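Local atomic coordinates of putative streptothricin acetyltransferase (Bacillus anthracis, PDB entry 3PP9), a protein that binds acetyl coenzyme A and probably transfers its acetyl group to the antibiotic streptothricin. Residues A[24-29]-A[52-58]; A[89-93]-A[121-125]; A[157-163]-A[177-183]. One frame throughout, in Å; residues are numbered along the deposited sequence. Where two conformers were deposited one is given.

Interaction 1 of 3, residues A[24-29]-A[52-58]; sequences DSFIVN and SYEKSYL. With ACO (acetyl coenzyme *a), chain D.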
loop_
_atom_site.group_PDB
_atom_site.type_symbol
_atom_site.label_atom_id
_atom_site.label_comp_id
_atom_site.label_asym_id
_atom_site.label_seq_id
_atom_site.Cartn_x
_atom_site.Cartn_y
_atom_site.Cartn_z
ATOM N N ASP A 24 -22.530 7.632 -4.109
ATOM C CA ASP A 24 -21.556 6.535 -4.029
ATOM C C ASP A 24 -21.764 5.705 -2.776
ATOM O O ASP A 24 -20.898 4.902 -2.418
ATOM C CB ASP A 24 -20.070 6.985 -4.108
ATOM C CG ASP A 24 -19.574 7.709 -2.849
ATOM O OD1 ASP A 24 -20.381 8.023 -1.961
ATOM O OD2 ASP A 24 -18.340 7.963 -2.749
ATOM N N SER A 25 -22.898 5.878 -2.104
ATOM C CA SER A 25 -23.159 5.089 -0.913
ATOM C C SER A 25 -23.562 3.678 -1.296
ATOM O O SER A 25 -24.053 3.417 -2.400
ATOM C CB SER A 25 -24.243 5.727 -0.026
ATOM O OG SER A 25 -25.536 5.697 -0.619
ATOM N N PHE A 26 -23.357 2.762 -0.352
ATOM C CA PHE A 26 -23.714 1.371 -0.548
ATOM C C PHE A 26 -24.077 0.750 0.776
ATOM O O PHE A 26 -23.810 1.305 1.841
ATOM C CB PHE A 26 -22.601 0.587 -1.239
ATOM C CG PHE A 26 -21.303 0.584 -0.504
ATOM C CD1 PHE A 26 -20.396 1.621 -0.688
ATOM C CD2 PHE A 26 -20.957 -0.466 0.329
ATOM C CE1 PHE A 26 -19.177 1.633 -0.037
ATOM C CE2 PHE A 26 -19.736 -0.461 0.986
ATOM C CZ PHE A 26 -18.857 0.593 0.815
ATOM N N ILE A 27 -24.756 -0.388 0.708
ATOM C CA ILE A 27 -25.193 -1.102 1.899
ATOM C C ILE A 27 -24.249 -2.247 2.216
ATOM O O ILE A 27 -24.033 -3.122 1.378
ATOM C CB ILE A 27 -26.573 -1.728 1.680
ATOM C CG1 ILE A 27 -27.592 -0.677 1.256
ATOM C CG2 ILE A 27 -27.022 -2.476 2.944
ATOM C CD1 ILE A 27 -28.938 -1.287 0.878
ATOM N N VAL A 28 -23.719 -2.239 3.438
ATOM C CA VAL A 28 -22.834 -3.262 3.940
ATOM C C VAL A 28 -23.811 -4.279 4.524
ATOM O O VAL A 28 -24.582 -3.938 5.417
ATOM C CB VAL A 28 -21.917 -2.761 5.053
ATOM C CG1 VAL A 28 -21.213 -3.960 5.751
ATOM C CG2 VAL A 28 -20.881 -1.804 4.460
ATOM N N ASN A 29 -23.815 -5.514 4.012
ATOM C CA ASN A 29 -24.702 -6.552 4.539
ATOM C C ASN A 29 -23.982 -7.833 4.894
ATOM O O ASN A 29 -24.596 -8.776 5.411
ATOM C CB ASN A 29 -25.829 -6.860 3.549
ATOM C CG ASN A 29 -25.329 -7.256 2.180
ATOM O OD1 ASN A 29 -24.128 -7.432 1.949
ATOM N ND2 ASN A 29 -26.259 -7.348 1.227
ATOM N N SER A 52 -26.764 -4.956 8.879
ATOM C CA SER A 52 -26.595 -4.026 7.784
ATOM C C SER A 52 -26.537 -2.557 8.141
ATOM O O SER A 52 -27.104 -2.109 9.156
ATOM C CB SER A 52 -27.699 -4.248 6.743
ATOM O OG SER A 52 -27.744 -5.603 6.304
ATOM N N TYR A 53 -25.823 -1.815 7.304
ATOM C CA TYR A 53 -25.686 -0.391 7.445
ATOM C C TYR A 53 -25.272 0.206 6.114
ATOM O O TYR A 53 -24.813 -0.506 5.220
ATOM C CB TYR A 53 -24.678 -0.024 8.542
ATOM C CG TYR A 53 -23.248 -0.486 8.351
ATOM C CD1 TYR A 53 -22.265 0.357 7.820
ATOM C CD2 TYR A 53 -22.858 -1.759 8.725
ATOM C CE1 TYR A 53 -20.967 -0.070 7.687
ATOM C CE2 TYR A 53 -21.565 -2.189 8.602
ATOM C CZ TYR A 53 -20.620 -1.350 8.070
ATOM O OH TYR A 53 -19.340 -1.832 7.944
ATOM N N GLU A 54 -25.461 1.510 5.977
ATOM C CA GLU A 54 -25.075 2.227 4.769
ATOM C C GLU A 54 -23.863 3.085 5.029
ATOM O O GLU A 54 -23.696 3.645 6.118
ATOM C CB GLU A 54 -26.200 3.123 4.226
ATOM C CG GLU A 54 -27.261 2.387 3.477
ATOM C CD GLU A 54 -28.294 3.300 2.846
ATOM O OE1 GLU A 54 -28.834 2.918 1.792
ATOM O OE2 GLU A 54 -28.537 4.409 3.373
ATOM N N LYS A 55 -22.993 3.158 4.032
ATOM C CA LYS A 55 -21.804 3.988 4.136
ATOM C C LYS A 55 -21.456 4.522 2.771
ATOM O O LYS A 55 -21.861 3.972 1.758
ATOM C CB LYS A 55 -20.604 3.237 4.710
ATOM C CG LYS A 55 -20.181 1.997 3.925
ATOM C CD LYS A 55 -18.814 1.476 4.374
ATOM C CE LYS A 55 -17.691 2.454 3.974
ATOM N NZ LYS A 55 -16.304 1.943 4.181
ATOM N N SER A 56 -20.705 5.616 2.757
ATOM C CA SER A 56 -20.261 6.231 1.517
ATOM C C SER A 56 -18.839 5.757 1.295
ATOM O O SER A 56 -18.082 5.595 2.251
ATOM C CB SER A 56 -20.296 7.752 1.636
ATOM O OG SER A 56 -21.595 8.221 1.957
ATOM N N TYR A 57 -18.466 5.513 0.045
ATOM C CA TYR A 57 -17.122 5.071 -0.239
ATOM C C TYR A 57 -16.123 6.168 0.161
ATOM O O TYR A 57 -15.109 5.894 0.808
ATOM C CB TYR A 57 -16.969 4.710 -1.708
ATOM C CG TYR A 57 -15.545 4.385 -2.012
ATOM C CD1 TYR A 57 -14.949 3.277 -1.452
ATOM C CD2 TYR A 57 -14.795 5.163 -2.878
ATOM C CE1 TYR A 57 -13.636 2.965 -1.720
ATOM C CE2 TYR A 57 -13.485 4.857 -3.149
ATOM C CZ TYR A 57 -12.912 3.753 -2.572
ATOM O OH TYR A 57 -11.608 3.423 -2.830
ATOM N N LEU A 58 -16.436 7.394 -0.253
ATOM C CA LEU A 58 -15.647 8.582 0.051
ATOM C C LEU A 58 -16.391 9.409 1.095
ATOM O O LEU A 58 -16.381 9.097 2.281
ATOM C CB LEU A 58 -15.465 9.442 -1.195
ATOM C CG LEU A 58 -14.746 8.840 -2.394
ATOM C CD1 LEU A 58 -14.689 9.882 -3.497
ATOM C CD2 LEU A 58 -13.351 8.370 -2.020
HETATM N N1A ACO D . -23.325 -8.356 -5.918
HETATM C C2A ACO D . -22.948 -9.353 -6.739
HETATM N N3A ACO D . -22.515 -9.147 -7.992
HETATM C C4A ACO D . -22.442 -7.883 -8.482
HETATM C C5A ACO D . -22.858 -6.757 -7.642
HETATM C C6A ACO D . -23.328 -7.060 -6.293
HETATM N N6A ACO D . -23.717 -6.049 -5.492
HETATM N N7A ACO D . -22.705 -5.638 -8.360
HETATM C C8A ACO D . -22.232 -6.008 -9.571
HETATM N N9A ACO D . -22.069 -7.343 -9.636
HETATM C C1B ACO D . -21.636 -8.137 -10.798
HETATM C C2B ACO D . -22.782 -8.109 -11.810
HETATM O O2B ACO D . -23.806 -9.091 -11.599
HETATM C C3B ACO D . -22.074 -8.293 -13.126
HETATM O O3B ACO D . -21.901 -9.683 -13.365
HETATM P P3B ACO D . -22.097 -10.350 -14.813
HETATM O O7A ACO D . -21.040 -9.697 -15.679
HETATM O O8A ACO D . -23.515 -9.988 -15.171
HETATM O O9A ACO D . -21.853 -11.815 -14.509
HETATM C C4B ACO D . -20.723 -7.642 -12.898
HETATM O O4B ACO D . -20.505 -7.606 -11.479
HETATM C C5B ACO D . -20.681 -6.238 -13.488
HETATM O O5B ACO D . -21.560 -5.404 -12.730
HETATM P P1A ACO D . -21.953 -3.939 -13.249
HETATM O O1A ACO D . -23.452 -3.857 -13.423
HETATM O O2A ACO D . -21.056 -3.627 -14.410
HETATM O O3A ACO D . -21.506 -3.077 -11.954
HETATM P P2A ACO D . -22.059 -1.644 -11.520
HETATM O O4A ACO D . -23.154 -1.932 -10.534
HETATM O O5A ACO D . -22.346 -0.747 -12.692
HETATM O O6A ACO D . -20.785 -0.988 -10.774
HETATM C CBP ACO D . -19.688 -0.676 -8.658
HETATM C CCP ACO D . -20.091 -1.668 -9.741
HETATM C CDP ACO D . -18.828 -1.397 -7.629
HETATM C CEP ACO D . -18.900 0.470 -9.289
HETATM C CAP ACO D . -20.940 -0.101 -7.983
HETATM O OAP ACO D . -21.575 -1.140 -7.190
HETATM C C9P ACO D . -20.664 1.047 -7.056
HETATM O O9P ACO D . -20.493 2.166 -7.474
HETATM N N8P ACO D . -20.623 0.815 -5.738
HETATM C C7P ACO D . -20.422 1.873 -4.744
HETATM C C6P ACO D . -19.041 2.475 -4.770
HETATM C C5P ACO D . -18.029 1.385 -4.557
HETATM O O5P ACO D . -18.203 0.504 -3.735
HETATM N N4P ACO D . -16.949 1.428 -5.304
HETATM C C3P ACO D . -15.868 0.463 -5.222
HETATM C C2P ACO D . -15.006 0.873 -4.029
HETATM S S1P ACO D . -13.374 0.164 -4.111
HETATM C C ACO D . -12.597 1.162 -5.231
HETATM O O ACO D . -13.196 2.071 -5.765
HETATM C CH3 ACO D . -11.169 0.895 -5.561
#
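This contact lies in a two-stranded antiparallel hairpin, strands 25-36 and 43-56, whose open end borders the acetyl coenzyme A pocket. Phe26 and Lys55 exchange two backbone hydrogen bonds: Phe26 N to Lys55 O is 2.9 Å, and Lys55 N to Phe26 O is 3.0 Å. Val28 and Tyr53 do the same, with Val28 N to Tyr53 O at 2.7 Å and Tyr53 N to Val28 O at 3.1 Å. The side chains of these pairs share one face and form CH-pi contacts. Lys55 CG lies over the Phe26 ring, and Val28 CB over the Tyr53 ring. The Tyr53 hydroxyl is hydrogen-bonded to Asn144 ND2. Leu58 N donates a hydrogen bond to Asp24 OD2 at 3.2 Å, tying the segments together at the open end. Asp24, Phe26 and Tyr57 line the pocket. Tyr57 CE1 is 3.4 Å from C2P of the cofactor, next to the thioester sulfur, and Tyr57 OH is hydrogen-bonded to Glu104 O. This is an antiparallel beta hairpin bordering a GNAT cofactor site.

Interaction 2 of 3, residues A[89-93]-A[121-125]; sequences GFIVL and LIAQA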
loop_
_atom_site.group_PDB
_atom_site.type_symbol
_atom_site.label_atom_id
_atom_site.label_comp_id
_atom_site.label_asym_id
_atom_site.label_seq_id
_atom_site.Cartn_x
_atom_site.Cartn_y
_atom_site.Cartn_z
ATOM N N GLY A 89 -21.518 7.900 -13.631
ATOM C CA GLY A 89 -20.467 7.090 -13.024
ATOM C C GLY A 89 -19.100 7.546 -13.494
ATOM O O GLY A 89 -19.009 8.341 -14.418
ATOM N N PHE A 90 -18.050 7.087 -12.826
ATOM C CA PHE A 90 -16.708 7.482 -13.196
ATOM C C PHE A 90 -15.692 6.509 -12.600
ATOM O O PHE A 90 -16.013 5.705 -11.723
ATOM C CB PHE A 90 -16.413 8.924 -12.743
ATOM C CG PHE A 90 -16.492 9.120 -11.265
ATOM C CD1 PHE A 90 -17.666 9.535 -10.666
ATOM C CD2 PHE A 90 -15.406 8.864 -10.463
ATOM C CE1 PHE A 90 -17.739 9.703 -9.287
ATOM C CE2 PHE A 90 -15.475 9.035 -9.078
ATOM C CZ PHE A 90 -16.650 9.434 -8.497
ATOM N N ILE A 91 -14.485 6.533 -13.153
ATOM C CA ILE A 91 -13.393 5.726 -12.656
ATOM C C ILE A 91 -12.143 6.618 -12.616
ATOM O O ILE A 91 -11.891 7.391 -13.559
ATOM C CB ILE A 91 -13.184 4.409 -13.459
ATOM C CG1 ILE A 91 -12.209 3.490 -12.741
ATOM C CG2 ILE A 91 -12.769 4.714 -14.902
ATOM C CD1 ILE A 91 -12.201 2.066 -13.314
ATOM N N VAL A 92 -11.413 6.534 -11.494
ATOM C CA VAL A 92 -10.215 7.327 -11.226
ATOM C C VAL A 92 -9.019 6.375 -11.245
ATOM O O VAL A 92 -8.967 5.408 -10.487
ATOM C CB VAL A 92 -10.310 8.020 -9.852
ATOM C CG1 VAL A 92 -9.128 8.962 -9.628
ATOM C CG2 VAL A 92 -11.640 8.824 -9.705
ATOM N N LEU A 93 -8.045 6.665 -12.097
ATOM C CA LEU A 93 -6.893 5.801 -12.265
ATOM C C LEU A 93 -5.547 6.509 -12.164
ATOM O O LEU A 93 -5.432 7.676 -12.524
ATOM C CB LEU A 93 -6.950 5.266 -13.710
ATOM C CG LEU A 93 -8.199 4.476 -14.076
ATOM C CD1 LEU A 93 -8.293 4.253 -15.570
ATOM C CD2 LEU A 93 -8.237 3.166 -13.341
ATOM N N LEU A 121 -16.687 0.743 -17.463
ATOM C CA LEU A 121 -15.632 1.617 -16.930
ATOM C C LEU A 121 -14.320 0.819 -16.790
ATOM O O LEU A 121 -13.259 1.328 -17.140
ATOM C CB LEU A 121 -16.047 2.290 -15.633
ATOM C CG LEU A 121 -17.085 3.384 -15.783
ATOM C CD1 LEU A 121 -17.740 3.706 -14.433
ATOM C CD2 LEU A 121 -16.489 4.650 -16.370
ATOM N N ILE A 122 -14.423 -0.411 -16.304
ATOM C CA ILE A 122 -13.278 -1.299 -16.146
ATOM C C ILE A 122 -12.671 -1.584 -17.525
ATOM O O ILE A 122 -11.453 -1.556 -17.699
ATOM C CB ILE A 122 -13.652 -2.608 -15.409
ATOM C CG1 ILE A 122 -13.994 -2.332 -13.944
ATOM C CG2 ILE A 122 -12.498 -3.632 -15.459
ATOM C CD1 ILE A 122 -12.854 -1.767 -13.095
ATOM N N ALA A 123 -13.512 -1.840 -18.529
ATOM C CA ALA A 123 -12.993 -2.101 -19.866
ATOM C C ALA A 123 -12.163 -0.923 -20.349
ATOM O O ALA A 123 -11.080 -1.105 -20.927
ATOM C CB ALA A 123 -14.113 -2.391 -20.829
ATOM N N GLN A 124 -12.642 0.301 -20.122
ATOM C CA GLN A 124 -11.887 1.463 -20.548
ATOM C C GLN A 124 -10.585 1.600 -19.761
ATOM O O GLN A 124 -9.575 2.023 -20.305
ATOM C CB GLN A 124 -12.714 2.745 -20.443
ATOM C CG GLN A 124 -11.984 3.991 -20.908
ATOM C CD GLN A 124 -11.626 3.967 -22.374
ATOM O OE1 GLN A 124 -12.505 3.844 -23.221
ATOM N NE2 GLN A 124 -10.337 4.127 -22.688
ATOM N N ALA A 125 -10.608 1.261 -18.487
ATOM C CA ALA A 125 -9.424 1.323 -17.654
ATOM C C ALA A 125 -8.389 0.341 -18.171
ATOM O O ALA A 125 -7.202 0.653 -18.169
ATOM C CB ALA A 125 -9.783 1.020 -16.188
#
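Apolar side-chain contacts make up most of this interface between strand 86-95 and helix 117-131. Ile91 is central. Ile91 CG2 is 4.0 Å from Leu121 CD2, and Ile91 CD1 is 3.9 Å from both Ile122 CD1 and Ala125 CB. Leu93 CD1 packs at 3.6 Å on Ala125 CB. Leu121 and Ala125 are one helical turn apart, joined by the backbone hydrogen bond from Ala125 N to Leu121 O (3.0 Å), so both present their side chains to the strand. Side chain meets backbone at Gly89 and Phe90, where Leu121 CD1 is 3.8 Å from Phe90 N and 4.2 Å from Gly89 C. Phe90 points away from the helix, and Ile91 and Leu93 point toward it, as alternation along a strand requires. The segment axes approach to 8.9 Å at an angle of 30°. Neighbouring strands complete the core: Tyr79 touches Ile91, and Ile103 touches Leu93 and Ile122. This is helix-on-sheet packing of the alpha/beta GNAT fold, on the helix whose N-terminal turn binds the cofactor.

Interaction 3 of 3, residues A[157-163]-A[177-183]; sequences FVIGGFD and VAIYWYL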
loop_
_atom_site.group_PDB
_atom_site.type_symbol
_atom_site.label_atom_id
_atom_site.label_comp_id
_atom_site.label_asym_id
_atom_site.label_seq_id
_atom_site.Cartn_x
_atom_site.Cartn_y
_atom_site.Cartn_z
ATOM N N PHE A 157 -10.634 -10.164 -11.677
ATOM C CA PHE A 157 -9.642 -9.879 -10.660
ATOM C C PHE A 157 -9.538 -11.022 -9.659
ATOM O O PHE A 157 -10.505 -11.755 -9.426
ATOM C CB PHE A 157 -10.013 -8.614 -9.877
ATOM C CG PHE A 157 -9.892 -7.320 -10.663
ATOM C CD1 PHE A 157 -10.871 -6.918 -11.570
ATOM C CD2 PHE A 157 -8.823 -6.471 -10.440
ATOM C CE1 PHE A 157 -10.757 -5.713 -12.260
ATOM C CE2 PHE A 157 -8.713 -5.271 -11.121
ATOM C CZ PHE A 157 -9.674 -4.884 -12.036
ATOM N N VAL A 158 -8.351 -11.171 -9.082
ATOM C CA VAL A 158 -8.091 -12.182 -8.064
ATOM C C VAL A 158 -7.459 -11.507 -6.855
ATOM O O VAL A 158 -6.833 -10.453 -6.972
ATOM C CB VAL A 158 -7.174 -13.290 -8.580
ATOM C CG1 VAL A 158 -7.826 -13.991 -9.767
ATOM C CG2 VAL A 158 -5.841 -12.739 -8.951
ATOM N N ILE A 159 -7.668 -12.081 -5.680
ATOM C CA ILE A 159 -7.090 -11.522 -4.461
ATOM C C ILE A 159 -5.608 -11.892 -4.380
ATOM O O ILE A 159 -5.243 -13.070 -4.449
ATOM C CB ILE A 159 -7.780 -12.053 -3.218
ATOM C CG1 ILE A 159 -9.254 -11.646 -3.228
ATOM C CG2 ILE A 159 -7.096 -11.481 -1.983
ATOM C CD1 ILE A 159 -10.042 -12.196 -2.060
ATOM N N GLY A 160 -4.768 -10.864 -4.234
ATOM C CA GLY A 160 -3.334 -11.059 -4.119
ATOM C C GLY A 160 -2.784 -10.815 -2.726
ATOM O O GLY A 160 -1.680 -11.229 -2.423
ATOM N N GLY A 161 -3.552 -10.143 -1.879
ATOM C CA GLY A 161 -3.084 -9.866 -0.536
ATOM C C GLY A 161 -4.159 -9.263 0.334
ATOM O O GLY A 161 -5.250 -8.975 -0.134
ATOM N N PHE A 162 -3.841 -9.096 1.611
ATOM C CA PHE A 162 -4.789 -8.524 2.562
ATOM C C PHE A 162 -4.018 -7.970 3.743
ATOM O O PHE A 162 -2.833 -8.279 3.928
ATOM C CB PHE A 162 -5.920 -9.501 2.953
ATOM C CG PHE A 162 -5.482 -10.852 3.434
ATOM C CD1 PHE A 162 -5.048 -11.040 4.733
ATOM C CD2 PHE A 162 -5.647 -11.965 2.616
ATOM C CE1 PHE A 162 -4.700 -12.320 5.180
ATOM C CE2 PHE A 162 -5.306 -13.240 3.052
ATOM C CZ PHE A 162 -4.831 -13.412 4.328
ATOM N N ASP A 163 -4.678 -7.149 4.541
ATOM C CA ASP A 163 -4.018 -6.546 5.684
ATOM C C ASP A 163 -5.039 -6.314 6.801
ATOM O O ASP A 163 -6.015 -5.576 6.632
ATOM C CB ASP A 163 -3.330 -5.255 5.255
ATOM C CG ASP A 163 -2.398 -4.721 6.295
ATOM O OD1 ASP A 163 -2.829 -4.602 7.459
ATOM O OD2 ASP A 163 -1.242 -4.383 5.917
ATOM N N VAL A 177 -10.726 -5.160 7.206
ATOM C CA VAL A 177 -9.564 -5.778 6.558
ATOM C C VAL A 177 -9.436 -5.250 5.138
ATOM O O VAL A 177 -10.422 -5.183 4.403
ATOM C CB VAL A 177 -9.721 -7.319 6.487
ATOM C CG1 VAL A 177 -8.495 -7.993 5.868
ATOM C CG2 VAL A 177 -10.005 -7.922 7.894
ATOM N N ALA A 178 -8.228 -4.841 4.760
ATOM C CA ALA A 178 -7.963 -4.378 3.399
ATOM C C ALA A 178 -7.717 -5.598 2.529
ATOM O O ALA A 178 -7.008 -6.527 2.940
ATOM C CB ALA A 178 -6.703 -3.493 3.374
ATOM N N ILE A 179 -8.308 -5.606 1.336
ATOM C CA ILE A 179 -8.148 -6.688 0.380
ATOM C C ILE A 179 -7.596 -6.081 -0.910
ATOM O O ILE A 179 -8.133 -5.098 -1.423
ATOM C CB ILE A 179 -9.457 -7.439 0.087
ATOM C CG1 ILE A 179 -10.066 -7.973 1.387
ATOM C CG2 ILE A 179 -9.196 -8.580 -0.891
ATOM C CD1 ILE A 179 -11.375 -8.741 1.192
ATOM N N TYR A 180 -6.523 -6.668 -1.415
ATOM C CA TYR A 180 -5.871 -6.177 -2.649
ATOM C C TYR A 180 -6.183 -7.113 -3.831
ATOM O O TYR A 180 -5.900 -8.310 -3.772
ATOM C CB TYR A 180 -4.382 -5.992 -2.379
ATOM C CG TYR A 180 -4.200 -5.072 -1.194
ATOM C CD1 TYR A 180 -4.197 -3.702 -1.347
ATOM C CD2 TYR A 180 -4.082 -5.591 0.083
ATOM C CE1 TYR A 180 -4.051 -2.862 -0.232
ATOM C CE2 TYR A 180 -3.933 -4.765 1.183
ATOM C CZ TYR A 180 -3.930 -3.418 1.021
ATOM O OH TYR A 180 -3.781 -2.636 2.147
ATOM N N TRP A 181 -6.780 -6.539 -4.877
ATOM C CA TRP A 181 -7.239 -7.281 -6.053
ATOM C C TRP A 181 -6.404 -6.920 -7.250
ATOM O O TRP A 181 -6.053 -5.756 -7.423
ATOM C CB TRP A 181 -8.701 -6.948 -6.350
ATOM C CG TRP A 181 -9.699 -7.400 -5.322
ATOM C CD1 TRP A 181 -10.080 -6.726 -4.199
ATOM C CD2 TRP A 181 -10.483 -8.596 -5.363
ATOM N NE1 TRP A 181 -11.050 -7.442 -3.529
ATOM C CE2 TRP A 181 -11.318 -8.590 -4.225
ATOM C CE3 TRP A 181 -10.560 -9.674 -6.247
ATOM C CZ2 TRP A 181 -12.200 -9.636 -3.949
ATOM C CZ3 TRP A 181 -11.438 -10.694 -5.985
ATOM C CH2 TRP A 181 -12.254 -10.670 -4.833
ATOM N N TYR A 182 -6.143 -7.928 -8.081
ATOM C CA TYR A 182 -5.292 -7.809 -9.250
ATOM C C TYR A 182 -5.845 -8.457 -10.498
ATOM O O TYR A 182 -6.395 -9.544 -10.436
ATOM C CB TYR A 182 -3.958 -8.533 -8.947
ATOM C CG TYR A 182 -3.199 -7.882 -7.814
ATOM C CD1 TYR A 182 -2.234 -6.919 -8.056
ATOM C CD2 TYR A 182 -3.494 -8.184 -6.493
ATOM C CE1 TYR A 182 -1.580 -6.274 -7.004
ATOM C CE2 TYR A 182 -2.841 -7.538 -5.443
ATOM C CZ TYR A 182 -1.863 -6.619 -5.709
ATOM O OH TYR A 182 -1.261 -5.966 -4.649
ATOM N N LEU A 183 -5.656 -7.788 -11.627
ATOM C CA LEU A 183 -6.044 -8.332 -12.936
ATOM C C LEU A 183 -4.803 -8.182 -13.795
ATOM O O LEU A 183 -4.443 -7.069 -14.153
ATOM C CB LEU A 183 -7.192 -7.578 -13.577
ATOM C CG LEU A 183 -7.678 -8.076 -14.945
ATOM C CD1 LEU A 183 -8.235 -9.462 -14.832
ATOM C CD2 LEU A 183 -8.748 -7.151 -15.474
#
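Strands 158-163 and 178-183 run antiparallel, with segment axes 4.5 Å apart at their closest and directed at 135°. Val158 and Tyr182 form a hydrogen-bonded pair: Val158 N to Tyr182 O is 2.9 Å, and Tyr182 N to Val158 O is 2.8 Å. The register then slips by one residue. Gly160 N donates to Tyr180 O at 2.8 Å, while Tyr180 N donates to Gly161 O at 2.9 Å. Two residues thus face one, which defines a classic beta bulge. A CB on Gly160 would clash with the Tyr182 ring. Asp163 and Ala178 resume the regular pairing, with Asp163 N to Ala178 O at 2.9 Å and Ala178 N to Asp163 O at 3.0 Å. Within the subunit, 158-163 is the edge strand of the GNAT sheet. Residues 161-163 pair with a strand of the second subunit, and Asp163 OD2 is hydrogen-bonded to Tyr182 OH of that chain. Ile159 CG1 makes a CH-pi contact over the six-membered ring of Trp181, 3.5 Å from its centroid. On the same face, Ile159 CG2 meets Ile179 CG2 at 3.7 Å. Leu183 CB makes another CH-pi contact over the Phe157 ring, 3.7 Å from its centroid.

The three contacts follow one another along the chain, each closing before the next opens. Interaction 1 belongs to the separate two-stranded hairpin. Interactions 2 and 3 both reach the main mixed sheet. Their centres are about 18 Å apart, on opposite sides of the chain's centre, yet they touch where Ile122 CG2 meets Phe157 CE1 at 4.2 Å. The centre of interaction 1 is about 20 Å from each of the others, and it touches neither. The hairpin also packs on interaction 3 farther along its strands, through Leu32, Leu34, Ile43 and Tyr45. The cofactor pocket draws on residues of interaction 1 and on the start of helix 117-131, while interaction 3 carries the sheet into the second subunit.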